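Side-chain contact in 5-oxopent-3-ene-1,2,5-tricarboxylate decarboxylase (Exiguobacterium antarcticum B7, PDB 6IYM), which belongs to the fumarylacetoacetate hydrolase family of enzymes and carries a magnesium ion held by acidic side chains: residues A[220-225]-A[235-240]. Numbering follows the deposited sequence.
Sequences TILTEV and DVIATG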
loop_
_atom_site.group_PDB
_atom_site.type_symbol
_atom_site.label_atom_id
_atom_site.label_comp_id
_atom_site.label_asym_id
_atom_site.label_seq_id
_atom_site.Cartn_x
_atom_site.Cartn_y
_atom_site.Cartn_z
ATOM N N THR A 220 12.829 -17.370 2.978
ATOM C CA THR A 220 11.794 -17.822 1.997
ATOM C C THR A 220 10.763 -16.715 1.735
ATOM O O THR A 220 10.303 -16.555 0.591
ATOM C CB THR A 220 11.072 -19.082 2.482
ATOM O OG1 THR A 220 12.087 -19.980 2.908
ATOM C CG2 THR A 220 10.212 -19.750 1.437
ATOM N N ILE A 221 10.343 -15.994 2.774
ATOM C CA ILE A 221 9.391 -14.866 2.591
ATOM C C ILE A 221 10.043 -13.863 1.623
ATOM O O ILE A 221 9.408 -13.540 0.619
ATOM C CB ILE A 221 8.993 -14.238 3.944
ATOM C CG1 ILE A 221 8.018 -15.141 4.712
ATOM C CG2 ILE A 221 8.444 -12.847 3.718
ATOM C CD1 ILE A 221 7.933 -14.857 6.179
ATOM N N LEU A 222 11.269 -13.417 1.896
ATOM C CA LEU A 222 11.991 -12.410 1.070
ATOM C C LEU A 222 12.105 -12.888 -0.384
ATOM O O LEU A 222 11.717 -12.131 -1.300
ATOM C CB LEU A 222 13.371 -12.178 1.679
ATOM C CG LEU A 222 13.389 -11.448 3.019
ATOM C CD1 LEU A 222 14.777 -11.543 3.643
ATOM C CD2 LEU A 222 12.976 -10.005 2.852
ATOM N N THR A 223 12.596 -14.116 -0.572
ATOM C CA THR A 223 12.707 -14.829 -1.879
ATOM C C THR A 223 11.371 -14.804 -2.636
ATOM O O THR A 223 11.363 -14.421 -3.822
ATOM C CB THR A 223 13.160 -16.269 -1.617
ATOM O OG1 THR A 223 14.570 -16.172 -1.371
ATOM C CG2 THR A 223 12.783 -17.206 -2.738
ATOM N N GLU A 224 10.271 -15.198 -1.988
ATOM C CA GLU A 224 8.950 -15.373 -2.649
ATOM C C GLU A 224 8.296 -14.013 -2.942
ATOM O O GLU A 224 7.707 -13.847 -4.017
ATOM C CB GLU A 224 8.040 -16.211 -1.755
ATOM C CG GLU A 224 8.414 -17.671 -1.715
ATOM C CD GLU A 224 8.019 -18.407 -2.978
ATOM O OE1 GLU A 224 6.794 -18.517 -3.230
ATOM O OE2 GLU A 224 8.935 -18.829 -3.724
ATOM N N VAL A 225 8.372 -13.078 -2.000
ATOM C CA VAL A 225 7.682 -11.760 -2.067
ATOM C C VAL A 225 8.264 -10.961 -3.229
ATOM O O VAL A 225 7.492 -10.310 -3.922
ATOM C CB VAL A 225 7.794 -11.011 -0.726
ATOM C CG1 VAL A 225 7.315 -9.579 -0.810
ATOM C CG2 VAL A 225 7.004 -11.741 0.344
ATOM N N ASP A 235 10.584 -0.740 3.298
ATOM C CA ASP A 235 9.458 -1.717 3.300
ATOM C C ASP A 235 9.391 -2.438 4.657
ATOM O O ASP A 235 10.465 -2.762 5.230
ATOM C CB ASP A 235 9.604 -2.760 2.200
ATOM C CG ASP A 235 8.840 -2.436 0.937
ATOM O OD1 ASP A 235 7.902 -1.614 1.012
ATOM O OD2 ASP A 235 9.190 -3.021 -0.108
ATOM N N VAL A 236 8.173 -2.688 5.137
ATOM C CA VAL A 236 7.875 -3.452 6.385
ATOM C C VAL A 236 7.109 -4.712 5.981
ATOM O O VAL A 236 5.999 -4.603 5.438
ATOM C CB VAL A 236 7.071 -2.623 7.405
ATOM C CG1 VAL A 236 6.823 -3.385 8.704
ATOM C CG2 VAL A 236 7.742 -1.301 7.716
ATOM N N ILE A 237 7.660 -5.885 6.257
ATOM C CA ILE A 237 6.959 -7.153 5.937
ATOM C C ILE A 237 6.566 -7.815 7.254
ATOM O O ILE A 237 7.487 -8.211 8.038
ATOM C CB ILE A 237 7.840 -8.033 5.031
ATOM C CG1 ILE A 237 8.351 -7.232 3.837
ATOM C CG2 ILE A 237 7.072 -9.273 4.585
ATOM C CD1 ILE A 237 9.305 -7.971 2.944
ATOM N N ALA A 238 5.264 -7.977 7.473
ATOM C CA ALA A 238 4.710 -8.648 8.662
ATOM C C ALA A 238 4.636 -10.151 8.356
ATOM O O ALA A 238 3.951 -10.490 7.415
ATOM C CB ALA A 238 3.380 -8.055 8.996
ATOM N N THR A 239 5.315 -11.014 9.136
ATOM C CA THR A 239 5.654 -12.403 8.723
ATOM C C THR A 239 4.660 -13.422 9.271
ATOM O O THR A 239 4.977 -14.627 9.195
ATOM C CB THR A 239 7.100 -12.762 9.079
ATOM O OG1 THR A 239 7.264 -12.621 10.484
ATOM C CG2 THR A 239 8.109 -11.875 8.377
ATOM N N GLY A 240 3.486 -12.967 9.713
ATOM C CA GLY A 240 2.385 -13.808 10.225
ATOM C C GLY A 240 2.434 -13.914 11.745
ATOM O O GLY A 240 3.375 -13.380 12.352
#
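Helix 218-225 and the short strand 236-238 with the turn that follows it approach with Ile-221 and Thr-239 as the nearest CA pair, 7.6 Å apart. This is helix-on-sheet packing within the mixed beta fold of the fumarylacetoacetate hydrolase C-terminal family; the strand runs antiparallel to 121-131 and parallel to 72-75. Midway along the helix, Ile-221 and Leu-222 pack against Ile-237 and Thr-239; no hydrogen bond joins the two segments, and the contacts are between carbon atoms of side chains. The side chains of Ile-221 and Ile-237 leave their backbones toward the opposing segment, whereas that of Ala-238 turns to the other side of the sheet and meets Cys-74. Ile-221 and Ile-237 run alongside one another in opposite senses, their CG2 methyls touching at 3.9 Å. In Ile-221 this methyl lies anti to the backbone N, while CG1 stands anti to the carbonyl carbon (chi1 -74°) and carries the longer branch toward Thr-239. The next residue, Leu-222, reaches the end of Ile-237 with one branch, CD2 lying 4.2 Å from CD1 of Ile-237; Leu-222 also touches Ile-131 and Val-147, which extends the apolar layer onto strands 121-131 and 147-158. Thr-239 offers its carbon side to the helix and keeps its buried hydroxyl for the sheet, where OG1 bonds to the carbonyl oxygen of Leu-127. The next residue, Gly-240, gives its backbone N to OE1 of Glu-126, a magnesium ligand, placing this end of the packing beside the metal site. Nearly perpendicular to the side chain of Thr-239, Ile-221 sets its terminal CD1 3.7 Å from both CB and CG2 of Thr-239.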